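Local coordinates for protein ABC transporter (Caldanaerobius, PDB 4G68) that probably serves as the extracellular solute-binding protein of an ABC transporter, capturing sugars released from xylan for uptake by a thermophilic bacterium, at residues Phe99-Gly104 / Ala322-Ala327; Gln118-Leu123 / Gly143-Ile148; Phe193-Lys198 / Ser253-Leu258; Tyr207-Leu212 / Glu314-Thr319; Ala211-Gly216 / Val300-Ile305. All coordinates share one frame; numbering follows the deposited sequence.

How the interactions relate
Interactions 1 and 2 adjoin in one lobe of the binding-protein fold, their centres about 11 Å apart, on neighbouring strands 317-325 and 144-160 of one mixed sheet; Ile-148 and Leu-323 pair between them. Interactions 4 and 5, centres about 8 Å apart, share helix 201-215 in the other lobe; the centre of interaction 3 lies about 21 Å and 22 Å from theirs, respectively. Interaction 1 encloses the other four along the chain, and interaction 2 closes before 3, 4 and 5 open. Strand 317-325 serves interactions 1 and 4: the chain packing on a second-lobe helix turns a corner and continues into the first lobe's sheet, consistent with a connection between the lobes.

Interaction 1. Residues Phe99-Gly104 / Ala322-Ala327; sequences FQTWAG and ALMVSA
Phe-99 and Met-324 face each other in an antiparallel strand pair of the kind that marks type II periplasmic binding proteins, where a strand returning from the second lobe runs against the parallel strands of the first. Strand 98-102 is parallel to 40-45 on one side and antiparallel to 317-325 on the other. Phe-99 and Met-324 form a hydrogen-bonded pair, Phe-99 N donating a hydrogen bond to Met-324 O at 2.9 Å and Met-324 N donating one to Phe-99 O at 2.8 Å. Two residues on, Thr-101 and Ala-322 repeat the pattern, the Thr-101 N to Ala-322 O bond being 2.7 Å. Gln-100 and Leu-323 make the non-hydrogen-bonded pair between them and direct their side chains to the other face of the sheet.

On the Phe-99 face, the phenyl ring is folded back over its partner strand because CG lies between the backbone N and the carbonyl carbon (chi1 66°). Met-324, a selenomethionine, then sets CB over one ring face in a CH-pi contact, 3.8 Å from the centroid and displaced toward CZ. Ser-326 OG comes to the ring edge, 3.7 Å from CE2, while its own hydrogen bond goes to Pro-96 O.

Helix 79-91 packs Tyr-82, Ile-86 and Ile-90 against the Phe-99 side chain, and helix 332-353 lies against Leu-323 from the other face of the sheet. From Met-324 CB the extended chain carries the selenium past the ring, obliquely to it, until SE lies 3.8 Å from Thr-101 CG2.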
# COMPACT_ATOMS: atom_id res chain seq x y z
N PHE C 99 -13.96 7.28 9.01
CA PHE C 99 -13.48 6.99 7.66
C PHE C 99 -12.09 6.40 7.64
O PHE C 99 -11.19 6.90 8.33
CB PHE C 99 -13.58 8.24 6.75
CG PHE C 99 -12.67 9.40 7.12
CD1 PHE C 99 -11.39 9.54 6.53
CD2 PHE C 99 -13.11 10.37 8.00
CE1 PHE C 99 -10.57 10.62 6.87
CE2 PHE C 99 -12.31 11.44 8.33
CZ PHE C 99 -11.04 11.58 7.75
N GLN C 100 -11.91 5.38 6.79
CA GLN C 100 -10.59 4.81 6.52
C GLN C 100 -9.73 5.84 5.81
O GLN C 100 -10.25 6.62 5.02
CB GLN C 100 -10.75 3.58 5.62
CG GLN C 100 -9.44 2.87 5.23
CD GLN C 100 -9.68 1.52 4.50
OE1 GLN C 100 -10.81 1.18 4.21
NE2 GLN C 100 -8.60 0.79 4.17
N THR C 101 -8.44 5.88 6.11
CA THR C 101 -7.55 6.82 5.38
C THR C 101 -6.12 6.25 5.29
O THR C 101 -5.86 5.12 5.78
CB THR C 101 -7.56 8.21 6.02
OG1 THR C 101 -7.12 9.20 5.08
CG2 THR C 101 -6.68 8.22 7.28
N TRP C 102 -5.26 7.00 4.60
CA TRP C 102 -3.82 6.79 4.57
C TRP C 102 -3.20 7.87 5.36
O TRP C 102 -3.39 9.06 5.10
CB TRP C 102 -3.26 6.78 3.15
CG TRP C 102 -3.82 5.62 2.36
CD1 TRP C 102 -3.31 4.34 2.28
CD2 TRP C 102 -5.03 5.61 1.55
NE1 TRP C 102 -4.10 3.54 1.50
CE2 TRP C 102 -5.15 4.26 1.01
CE3 TRP C 102 -5.99 6.56 1.22
CZ2 TRP C 102 -6.20 3.89 0.16
CZ3 TRP C 102 -7.02 6.20 0.35
CH2 TRP C 102 -7.14 4.89 -0.16
N ALA C 103 -2.49 7.46 6.39
CA ALA C 103 -1.90 8.41 7.32
C ALA C 103 -0.69 9.06 6.68
O ALA C 103 -0.14 8.53 5.70
CB ALA C 103 -1.48 7.70 8.59
N GLY C 104 -0.27 10.19 7.27
CA GLY C 104 0.83 10.97 6.74
C GLY C 104 0.33 12.02 5.77
O GLY C 104 -0.71 12.65 6.01
N ALA C 322 -5.16 3.87 8.53
CA ALA C 322 -5.75 4.40 9.78
C ALA C 322 -7.25 4.70 9.59
O ALA C 322 -7.73 4.76 8.44
CB ALA C 322 -5.01 5.64 10.29
N LEU C 323 -7.95 4.81 10.73
CA LEU C 323 -9.33 5.31 10.80
C LEU C 323 -9.31 6.72 11.41
O LEU C 323 -8.65 6.93 12.42
CB LEU C 323 -10.23 4.39 11.64
CG LEU C 323 -10.27 2.91 11.21
CD1 LEU C 323 -11.23 2.10 12.07
CD2 LEU C 323 -10.66 2.80 9.74
N MSE C 324 -10.04 7.66 10.79
CA MSE C 324 -10.18 9.03 11.35
C MSE C 324 -11.64 9.28 11.67
O MSE C 324 -12.54 8.69 11.06
CB MSE C 324 -9.57 10.01 10.37
CG MSE C 324 -8.05 9.98 10.52
SE MSE C 324 -7.33 11.36 9.29
CE MSE C 324 -5.49 11.18 9.93
N VAL C 325 -11.85 10.15 12.66
CA VAL C 325 -13.16 10.60 13.08
C VAL C 325 -13.29 12.06 12.62
O VAL C 325 -12.42 12.90 12.91
CB VAL C 325 -13.29 10.55 14.64
CG1 VAL C 325 -14.55 11.26 15.13
CG2 VAL C 325 -13.27 9.08 15.14
N SER C 326 -14.38 12.35 11.94
CA SER C 326 -14.64 13.73 11.47
C SER C 326 -14.82 14.73 12.61
O SER C 326 -15.43 14.41 13.61
CB SER C 326 -15.86 13.74 10.57
OG SER C 326 -15.44 13.22 9.32
N ALA C 327 -14.29 15.95 12.42
CA ALA C 327 -14.33 16.98 13.48
C ALA C 327 -15.79 17.36 13.76
O ALA C 327 -16.14 17.66 14.90
CB ALA C 327 -13.52 18.23 13.04

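Interaction 2. Residues Gln118-Leu123 / Gly143-Ile148; sequences QLDSYL and GKIYGI
Asp-120 reaches from a short 3-10 turn to the start of strand 144-160, gripping the backbone of Ile-145 with its carboxylate. This strand forms a beta-hairpin with 140-141 in the first lobe of the binding-protein fold, and residues 118-123 lie along the strand without forming a regular ladder.

Two hydrogen bonds hold the segments together. Leu-119 N gives to Ile-145 O at 2.8 Å in a nearly straight bond (172°). Ile-145 N gives to Asp-120 OD2, also at 2.8 Å, through the syn lone pair of that oxygen. OD2 has a second donor in Gln-118 NE2 at 3.1 Å, which approaches from above the carboxylate plane while keeping the oxygen in its own amide plane. The two donors together probably fix the rotation of the carboxylate and favour its charged form.

Apolar contacts lie on the inner side. Leu-123 CD1 packs on Ile-145 CG2 at 3.6 Å, and its CD2 meets Ile-148 CD1 as the two side chains slide past each other in opposite directions. Leu-119 crosses Ile-148 at about a right angle, methyl CD1 to methyl CD1 at 3.5 Å. Phe-136 backs Leu-123 and Ile-145, while helix 332-353 touches Leu-119 through Val-336 and Ile-148 through Ala-343.

Aliphatic and amide groups meet at the partly exposed side, where the Gln-118 amide lies across the Lys-144 stem, Gln-118 CD 3.8 Å from Lys-144 CD; Lys-144 NZ itself bonds Asn-142 O. On the buried side, Leu-119 CD1 sits 3.7 Å from Gly-147 N, an amide with no polar partner in the model.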
# COMPACT_ATOMS: atom_id res chain seq x y z
N GLN C 118 -9.10 15.68 16.93
CA GLN C 118 -7.89 15.33 17.70
C GLN C 118 -8.20 14.27 18.76
O GLN C 118 -9.20 14.36 19.51
CB GLN C 118 -7.33 16.57 18.38
CG GLN C 118 -5.94 16.39 18.97
CD GLN C 118 -5.62 17.47 19.99
OE1 GLN C 118 -6.12 18.62 19.87
NE2 GLN C 118 -4.79 17.13 21.00
N LEU C 119 -7.35 13.27 18.85
CA LEU C 119 -7.68 12.11 19.65
C LEU C 119 -6.85 11.93 20.93
O LEU C 119 -7.12 10.97 21.68
CB LEU C 119 -7.60 10.82 18.80
CG LEU C 119 -8.46 10.70 17.53
CD1 LEU C 119 -8.29 9.32 16.87
CD2 LEU C 119 -9.93 10.99 17.81
N ASP C 120 -5.91 12.85 21.24
CA ASP C 120 -5.01 12.61 22.39
C ASP C 120 -5.76 12.46 23.70
O ASP C 120 -5.30 11.73 24.61
CB ASP C 120 -3.96 13.70 22.53
CG ASP C 120 -3.10 13.78 21.32
OD1 ASP C 120 -1.97 13.18 21.32
OD2 ASP C 120 -3.62 14.36 20.34
N SER C 121 -6.90 13.15 23.81
CA SER C 121 -7.71 13.06 25.04
C SER C 121 -8.36 11.68 25.20
O SER C 121 -8.79 11.34 26.32
CB SER C 121 -8.80 14.16 25.12
OG SER C 121 -9.76 14.00 24.09
N TYR C 122 -8.48 10.94 24.10
CA TYR C 122 -9.06 9.59 24.15
C TYR C 122 -8.01 8.47 24.13
O TYR C 122 -8.36 7.30 24.01
CB TYR C 122 -10.04 9.31 23.04
CG TYR C 122 -11.19 10.26 22.86
CD1 TYR C 122 -12.47 9.98 23.44
CD2 TYR C 122 -11.05 11.39 22.04
CE1 TYR C 122 -13.54 10.83 23.24
CE2 TYR C 122 -12.12 12.25 21.82
CZ TYR C 122 -13.34 11.98 22.43
OH TYR C 122 -14.37 12.83 22.18
N LEU C 123 -6.73 8.83 24.30
CA LEU C 123 -5.65 7.86 24.20
C LEU C 123 -4.83 7.71 25.49
O LEU C 123 -3.70 7.22 25.48
CB LEU C 123 -4.74 8.16 22.99
CG LEU C 123 -5.44 8.20 21.64
CD1 LEU C 123 -4.46 8.55 20.52
CD2 LEU C 123 -6.13 6.87 21.40
N GLY C 143 2.47 17.30 16.69
CA GLY C 143 2.60 16.80 18.09
C GLY C 143 1.31 16.22 18.66
O GLY C 143 1.25 15.86 19.83
N LYS C 144 0.27 16.14 17.83
CA LYS C 144 -1.05 15.72 18.27
C LYS C 144 -1.49 14.55 17.42
O LYS C 144 -1.04 14.42 16.27
CB LYS C 144 -2.03 16.89 18.12
CG LYS C 144 -1.70 18.06 19.04
CD LYS C 144 -2.52 19.32 18.74
CE LYS C 144 -2.09 19.98 17.43
NZ LYS C 144 -0.83 20.77 17.54
N ILE C 145 -2.37 13.70 17.97
CA ILE C 145 -2.78 12.50 17.28
C ILE C 145 -4.14 12.77 16.64
O ILE C 145 -5.07 13.28 17.31
CB ILE C 145 -2.98 11.31 18.22
CG1 ILE C 145 -1.75 11.05 19.09
CG2 ILE C 145 -3.50 10.08 17.44
CD1 ILE C 145 -0.70 10.24 18.44
N TYR C 146 -4.27 12.37 15.37
CA TYR C 146 -5.53 12.54 14.60
C TYR C 146 -6.18 11.26 13.99
O TYR C 146 -7.14 11.38 13.20
CB TYR C 146 -5.32 13.55 13.44
CG TYR C 146 -5.17 14.95 13.95
CD1 TYR C 146 -6.30 15.73 14.21
CD2 TYR C 146 -3.91 15.47 14.24
CE1 TYR C 146 -6.16 17.01 14.70
CE2 TYR C 146 -3.76 16.75 14.72
CZ TYR C 146 -4.88 17.52 14.94
OH TYR C 146 -4.76 18.82 15.42
N GLY C 147 -5.72 10.08 14.38
CA GLY C 147 -6.26 8.85 13.81
C GLY C 147 -5.87 7.65 14.67
O GLY C 147 -4.95 7.74 15.48
N ILE C 148 -6.60 6.55 14.49
CA ILE C 148 -6.31 5.28 15.15
C ILE C 148 -5.71 4.39 14.03
O ILE C 148 -6.41 4.01 13.10
CB ILE C 148 -7.63 4.62 15.71
CG1 ILE C 148 -8.33 5.52 16.78
CG2 ILE C 148 -7.36 3.22 16.25
CD1 ILE C 148 -7.43 6.07 17.89

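Interaction 3. Residues Phe193-Lys198 / Ser253-Leu258; sequences FALGEK and SGFMGL
Glu-197 and Phe-255 join two irregular segments through their backbones, with Glu-197 N donating to Phe-255 O at 3.0 Å in an almost perfectly straight bond (179°). The second segment is a 3-10 turn at 255-257, set between helices 233-248 and 260-268; the first leads into helix 201-215, so the contact ties two interhelical loops of the second lobe of the binding-protein fold.

Phe-255 O is also the acceptor of the 3-10 turn, taking Leu-258 N at 3.2 Å. The two donors reach this oxygen from opposite faces of its carbonyl plane. Next along the chain Lys-198 N points to Leu-258 O, but the position of that oxygen is doubtful. Lys-198 CA approaches Met-256 O at 3.3 Å as a bent CA-H...O contact.

Among the side chains, Leu-195 swings CG anti to its backbone N (chi1 169°), and its CD2 comes obliquely to the Phe-255 ring, 3.6 Å from CD1. Glu-197 CB approaches the same CD1 at 4.0 Å, so two aliphatic groups of the first segment meet one corner of the ring. Phe-251 stacks with Phe-255, and Phe-412 of helix 398-412 packs on both Leu-195 and Glu-197.

Farther out, Glu-197 and Met-256 run side by side, pointing the same way, their CG atoms 3.8 Å apart. The Glu-197 carboxylate continues to a weak hydrogen bond from Gly-203 N. Toward solvent, the Lys-198 stem passes over the turn, bringing CD to 3.6 Å from Gly-257 O.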
# COMPACT_ATOMS: atom_id res chain seq x y z
N PHE C 193 5.58 -10.16 -15.63
CA PHE C 193 4.90 -9.48 -14.55
C PHE C 193 3.44 -9.24 -14.94
O PHE C 193 3.18 -8.77 -16.06
CB PHE C 193 5.50 -8.09 -14.29
CG PHE C 193 6.71 -8.07 -13.38
CD1 PHE C 193 6.59 -7.81 -11.98
CD2 PHE C 193 7.99 -8.23 -13.91
CE1 PHE C 193 7.73 -7.80 -11.17
CE2 PHE C 193 9.12 -8.15 -13.09
CZ PHE C 193 8.99 -7.92 -11.73
N ALA C 194 2.51 -9.55 -14.03
CA ALA C 194 1.13 -9.08 -14.16
C ALA C 194 1.11 -7.68 -13.62
O ALA C 194 1.24 -7.53 -12.40
CB ALA C 194 0.17 -9.94 -13.35
N LEU C 195 0.97 -6.67 -14.48
CA LEU C 195 0.74 -5.27 -13.95
C LEU C 195 -0.57 -4.60 -14.50
O LEU C 195 -0.82 -4.66 -15.71
CB LEU C 195 1.97 -4.39 -14.16
CG LEU C 195 1.85 -2.89 -13.93
CD1 LEU C 195 1.57 -2.53 -12.45
CD2 LEU C 195 3.03 -2.10 -14.48
N GLY C 196 -1.38 -3.96 -13.61
CA GLY C 196 -2.43 -3.08 -14.07
C GLY C 196 -2.12 -1.61 -13.78
O GLY C 196 -2.19 -1.20 -12.62
N GLU C 197 -1.80 -0.83 -14.83
CA GLU C 197 -1.29 0.55 -14.65
C GLU C 197 -2.32 1.71 -14.84
O GLU C 197 -2.00 2.89 -14.67
CB GLU C 197 -0.00 0.74 -15.49
CG GLU C 197 0.47 2.17 -15.77
CD GLU C 197 1.04 2.88 -14.52
OE1 GLU C 197 1.03 2.21 -13.44
OE2 GLU C 197 1.49 4.07 -14.62
N LYS C 198 -3.57 1.36 -15.11
CA LYS C 198 -4.66 2.34 -15.40
C LYS C 198 -4.91 3.44 -14.35
O LYS C 198 -5.28 4.61 -14.67
CB LYS C 198 -5.97 1.59 -15.57
CG LYS C 198 -7.03 2.38 -16.31
CD LYS C 198 -8.32 1.58 -16.38
CE LYS C 198 -9.53 2.48 -16.37
NZ LYS C 198 -9.88 3.10 -17.68
N SER C 253 1.15 -6.48 -23.39
CA SER C 253 0.89 -5.33 -24.27
C SER C 253 -0.13 -4.27 -23.70
O SER C 253 0.15 -3.07 -23.65
CB SER C 253 0.48 -5.83 -25.68
OG SER C 253 1.41 -6.81 -26.19
N GLY C 254 -1.30 -4.72 -23.24
CA GLY C 254 -2.32 -3.77 -22.73
C GLY C 254 -2.31 -3.42 -21.24
O GLY C 254 -3.36 -2.98 -20.67
N PHE C 255 -1.16 -3.56 -20.59
CA PHE C 255 -1.07 -3.38 -19.12
C PHE C 255 -1.56 -2.00 -18.68
O PHE C 255 -2.14 -1.88 -17.61
CB PHE C 255 0.34 -3.72 -18.59
CG PHE C 255 1.40 -2.67 -18.88
CD1 PHE C 255 1.89 -1.88 -17.87
CD2 PHE C 255 1.93 -2.49 -20.16
CE1 PHE C 255 2.85 -0.93 -18.11
CE2 PHE C 255 2.93 -1.55 -20.40
CZ PHE C 255 3.37 -0.76 -19.38
N MET C 256 -1.34 -0.96 -19.52
CA MET C 256 -1.73 0.43 -19.16
C MET C 256 -3.25 0.65 -19.08
O MET C 256 -3.71 1.60 -18.44
CB MET C 256 -1.03 1.52 -20.02
CG MET C 256 0.39 1.82 -19.55
SD MET C 256 1.44 2.84 -20.60
CE MET C 256 1.02 2.24 -22.23
N GLY C 257 -4.01 -0.26 -19.69
CA GLY C 257 -5.49 -0.23 -19.65
C GLY C 257 -6.13 -1.10 -18.58
O GLY C 257 -7.36 -1.18 -18.50
N LEU C 258 -5.32 -1.75 -17.76
CA LEU C 258 -5.81 -2.67 -16.75
C LEU C 258 -5.58 -2.08 -15.35
O LEU C 258 -4.61 -1.30 -15.11
CB LEU C 258 -5.20 -4.09 -16.91
CG LEU C 258 -5.99 -5.30 -17.48
CD1 LEU C 258 -6.82 -5.07 -18.75
CD2 LEU C 258 -5.05 -6.48 -17.68

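Interaction 4. Residues Tyr207-Leu212 / Glu314-Thr319; sequences YDMIAL and EYIGGT
Ile-316 presses its side chain against one turn of helix 201-215, meeting Asp-208, Met-209 and Leu-212. The dominant interaction is apolar. Ile-316 CD1 rests between Asp-208 CB and Leu-212 CD1, 3.8 Å from each, so the methyl spans two residues that stand one helical turn apart. Its CG1 lies 3.8 Å from Met-209 CA, against the helix backbone. Met-209 bends at chi2 and chi3, and its terminal methyl curls back until CE is 4.2 Å from Ile-316 CG1; the two side chains cross at a slant.

Side chain meets backbone at Leu-212. With CG anti to the backbone N (chi1 -171°) and CD1 extended further, this leucine reaches the opposing backbone as well as Ile-316, and CD1 touches Tyr-315 C at 3.6 Å. Its other methyl faces Glu-314, but their separation in the model is implausibly short and the detailed fit there is doubtful.

Several polar groups here bond to residues outside the two segments. Asp-208 offers only its CB to Ile-316, while OD1 is hydrogen-bonded to His-404 NE2 and OD2 to Trp-392 N. The N-H of Ile-316 is taken by Ser-155 OG of strand 144-160.

The chain turns a corner at Ile-316 before entering strand 317-325, and the Tyr-315 side chain starts out away from the helix. Strand 388-389 pairs by backbone with Tyr-315 and Gly-317 here, and strand 144-160 runs alongside, a position consistent with the hinge region of two-lobed binding proteins. Helix 233-248 covers the far side of helix 201-215, through Tyr-207 and Ile-210.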
# COMPACT_ATOMS: atom_id res chain seq x y z
N TYR C 207 8.51 2.20 -9.53
CA TYR C 207 9.49 3.31 -9.66
C TYR C 207 10.02 3.75 -8.31
O TYR C 207 11.21 3.86 -8.09
CB TYR C 207 8.89 4.57 -10.38
CG TYR C 207 9.90 5.65 -10.33
CD1 TYR C 207 10.88 5.76 -11.32
CD2 TYR C 207 9.98 6.50 -9.23
CE1 TYR C 207 11.89 6.73 -11.22
CE2 TYR C 207 10.98 7.43 -9.09
CZ TYR C 207 11.93 7.57 -10.11
OH TYR C 207 12.89 8.55 -9.96
N ASP C 208 9.10 4.05 -7.38
CA ASP C 208 9.51 4.31 -5.97
C ASP C 208 10.52 3.32 -5.39
O ASP C 208 11.54 3.74 -4.81
CB ASP C 208 8.30 4.36 -5.04
CG ASP C 208 7.36 5.48 -5.37
OD1 ASP C 208 7.66 6.22 -6.29
OD2 ASP C 208 6.29 5.61 -4.71
N MET C 209 10.22 2.02 -5.55
CA MET C 209 11.11 0.98 -5.00
C MET C 209 12.49 1.09 -5.60
O MET C 209 13.49 0.97 -4.89
CB MET C 209 10.63 -0.46 -5.23
CG MET C 209 11.86 -1.41 -5.32
SD MET C 209 12.58 -1.63 -3.65
CE MET C 209 11.03 -1.93 -2.79
N ILE C 210 12.54 1.24 -6.93
CA ILE C 210 13.79 1.30 -7.62
C ILE C 210 14.56 2.55 -7.17
O ILE C 210 15.74 2.41 -6.82
CB ILE C 210 13.66 1.20 -9.17
CG1 ILE C 210 12.87 -0.07 -9.61
CG2 ILE C 210 15.06 1.29 -9.80
CD1 ILE C 210 12.23 0.05 -11.03
N ALA C 211 13.89 3.72 -7.08
CA ALA C 211 14.52 4.98 -6.48
C ALA C 211 15.05 4.70 -5.08
O ALA C 211 16.13 5.16 -4.69
CB ALA C 211 13.51 6.16 -6.50
N LEU C 212 14.32 3.92 -4.30
CA LEU C 212 14.86 3.59 -2.91
C LEU C 212 16.11 2.74 -2.95
O LEU C 212 17.09 2.97 -2.18
CB LEU C 212 13.79 2.97 -2.07
CG LEU C 212 13.88 2.68 -0.58
CD1 LEU C 212 12.69 1.82 -0.21
CD2 LEU C 212 15.08 1.88 -0.18
N GLU C 314 15.78 -2.05 3.04
CA GLU C 314 14.81 -0.94 3.05
C GLU C 314 13.61 -1.32 2.20
O GLU C 314 13.75 -1.95 1.15
CB GLU C 314 15.42 0.38 2.53
CG GLU C 314 16.79 0.79 3.10
CD GLU C 314 17.38 2.04 2.44
OE1 GLU C 314 17.00 2.37 1.31
OE2 GLU C 314 18.21 2.76 3.07
N TYR C 315 12.43 -0.88 2.64
CA TYR C 315 11.21 -1.17 1.91
C TYR C 315 10.31 0.03 1.75
O TYR C 315 10.41 1.00 2.52
CB TYR C 315 10.50 -2.38 2.52
CG TYR C 315 9.94 -2.19 3.90
CD1 TYR C 315 10.70 -2.45 5.05
CD2 TYR C 315 8.60 -1.81 4.06
CE1 TYR C 315 10.16 -2.31 6.34
CE2 TYR C 315 8.04 -1.62 5.33
CZ TYR C 315 8.81 -1.87 6.47
OH TYR C 315 8.22 -1.74 7.70
N ILE C 316 9.50 0.01 0.69
CA ILE C 316 8.44 0.98 0.54
C ILE C 316 7.27 0.44 1.38
O ILE C 316 6.84 -0.72 1.23
CB ILE C 316 8.04 1.14 -0.95
CG1 ILE C 316 9.22 1.67 -1.79
CG2 ILE C 316 6.73 1.94 -1.13
CD1 ILE C 316 9.44 3.16 -1.65
N GLY C 317 6.74 1.27 2.27
CA GLY C 317 5.53 0.90 3.03
C GLY C 317 5.62 1.66 4.40
O GLY C 317 6.14 2.79 4.47
N GLY C 318 5.14 1.08 5.51
CA GLY C 318 5.10 1.84 6.80
C GLY C 318 3.70 1.71 7.39
O GLY C 318 2.83 1.09 6.76
N THR C 319 3.48 2.26 8.58
CA THR C 319 2.17 2.18 9.24
C THR C 319 1.30 3.33 8.73
O THR C 319 1.37 4.45 9.21
CB THR C 319 2.26 2.18 10.77
OG1 THR C 319 3.11 1.12 11.19
CG2 THR C 319 0.83 2.04 11.41

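Interaction 5. Residues Ala211-Gly216 / Val300-Ile305; sequences ALREGG and VRFPTI
Arg-213 is buried, and its guanidinium group grips two successive backbone carbonyls, those of Phe-302 and Pro-303, instead of a carboxylate. NE donates to Pro-303 O at 3.0 Å with a noticeably bent N-H...O angle (142°), whereas NH2 meets Phe-302 O at 2.9 Å more nearly straight. Both oxygens lie close to the guanidinium plane, at its edge, yet each carbonyl receives its donor from above its own plane. The third nitrogen, NH1, is taken by Glu-314 O, so three main-chain oxygens fix the orientation of the group and probably help to stabilise its charge. A bend at chi2 (-90°) turns CD off the line of the stem, and CD passes 3.4 Å from Pro-303 O.

Beside this stem stands Ile-305, crossing Arg-213 at about a right angle; its approach to Arg-213 CB is too short in the model to be relied on. Its other branch, CG2, meets Glu-214 OE1 at 3.6 Å, while Glu-214 OE2 forms a salt bridge with Lys-241 of helix 233-248.

The Phe-302 ring reaches back to Met-209 and Ile-210 of the same helix and packs edge-to-face with Phe-276. The arrangement is a buried arginine near a helix C-terminus bonded to an extended loop, joining helix 201-215 to the connection between strands 297-300 and 317-325 in the second lobe of a two-lobed solute-binding protein.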
# COMPACT_ATOMS: atom_id res chain seq x y z
N ALA C 211 13.89 3.72 -7.08
CA ALA C 211 14.52 4.98 -6.48
C ALA C 211 15.05 4.70 -5.08
O ALA C 211 16.13 5.16 -4.69
CB ALA C 211 13.51 6.16 -6.50
N LEU C 212 14.32 3.92 -4.30
CA LEU C 212 14.86 3.59 -2.91
C LEU C 212 16.11 2.74 -2.95
O LEU C 212 17.09 2.97 -2.18
CB LEU C 212 13.79 2.97 -2.07
CG LEU C 212 13.88 2.68 -0.58
CD1 LEU C 212 12.69 1.82 -0.21
CD2 LEU C 212 15.08 1.88 -0.18
N ARG C 213 16.13 1.79 -3.88
CA ARG C 213 17.33 1.01 -4.08
C ARG C 213 18.50 1.83 -4.65
O ARG C 213 19.62 1.61 -4.21
CB ARG C 213 17.04 -0.19 -4.94
CG ARG C 213 16.13 -1.15 -4.23
CD ARG C 213 16.92 -2.12 -3.45
NE ARG C 213 16.07 -3.22 -2.94
CZ ARG C 213 15.45 -3.23 -1.75
NH1 ARG C 213 15.60 -2.19 -0.92
NH2 ARG C 213 14.75 -4.31 -1.35
N GLU C 214 18.23 2.76 -5.58
CA GLU C 214 19.31 3.57 -6.25
C GLU C 214 19.94 4.63 -5.34
O GLU C 214 21.17 4.85 -5.34
CB GLU C 214 18.82 4.27 -7.52
CG GLU C 214 18.37 3.40 -8.71
CD GLU C 214 19.53 2.84 -9.54
OE1 GLU C 214 20.62 2.59 -8.98
OE2 GLU C 214 19.32 2.60 -10.76
N GLY C 215 19.09 5.30 -4.58
CA GLY C 215 19.49 6.51 -3.83
C GLY C 215 19.55 6.34 -2.31
O GLY C 215 20.18 7.16 -1.65
N GLY C 216 18.90 5.30 -1.77
CA GLY C 216 18.68 5.12 -0.33
C GLY C 216 17.53 5.94 0.26
O GLY C 216 17.00 6.81 -0.41
N VAL C 300 9.21 -12.37 -1.53
CA VAL C 300 10.61 -11.92 -1.36
C VAL C 300 10.77 -10.37 -1.40
O VAL C 300 9.90 -9.65 -1.89
CB VAL C 300 11.58 -12.64 -2.37
CG1 VAL C 300 11.43 -14.17 -2.30
CG2 VAL C 300 11.36 -12.15 -3.81
N ARG C 301 11.87 -9.89 -0.85
CA ARG C 301 12.27 -8.50 -0.98
C ARG C 301 12.47 -8.15 -2.43
O ARG C 301 12.75 -9.03 -3.25
CB ARG C 301 13.61 -8.29 -0.30
CG ARG C 301 13.46 -8.22 1.20
CD ARG C 301 14.78 -7.89 1.84
NE ARG C 301 14.55 -8.03 3.26
CZ ARG C 301 15.07 -9.00 3.98
NH1 ARG C 301 15.89 -9.88 3.40
NH2 ARG C 301 14.80 -9.06 5.28
N PHE C 302 12.37 -6.87 -2.75
CA PHE C 302 12.78 -6.45 -4.11
C PHE C 302 14.29 -6.68 -4.17
O PHE C 302 14.95 -6.61 -3.13
CB PHE C 302 12.40 -5.00 -4.41
CG PHE C 302 12.46 -4.66 -5.89
CD1 PHE C 302 11.37 -4.94 -6.77
CD2 PHE C 302 13.66 -4.14 -6.43
CE1 PHE C 302 11.46 -4.65 -8.12
CE2 PHE C 302 13.74 -3.86 -7.78
CZ PHE C 302 12.65 -4.09 -8.62
N PRO C 303 14.81 -7.05 -5.37
CA PRO C 303 16.21 -7.34 -5.54
C PRO C 303 17.14 -6.13 -5.27
O PRO C 303 16.72 -4.95 -5.34
CB PRO C 303 16.32 -7.72 -7.02
CG PRO C 303 15.01 -8.30 -7.39
CD PRO C 303 14.01 -7.61 -6.50
N THR C 304 18.39 -6.46 -4.95
CA THR C 304 19.45 -5.49 -4.88
C THR C 304 19.80 -4.90 -6.23
O THR C 304 19.63 -5.54 -7.26
CB THR C 304 20.70 -6.15 -4.29
OG1 THR C 304 21.03 -7.28 -5.10
CG2 THR C 304 20.38 -6.65 -2.87
N ILE C 305 20.32 -3.69 -6.20
CA ILE C 305 20.73 -2.99 -7.43
C ILE C 305 22.19 -2.62 -7.29
O ILE C 305 22.53 -1.86 -6.37
CB ILE C 305 19.82 -1.77 -7.72
CG1 ILE C 305 18.38 -2.31 -7.95
CG2 ILE C 305 20.36 -0.96 -8.90
CD1 ILE C 305 17.32 -1.26 -7.85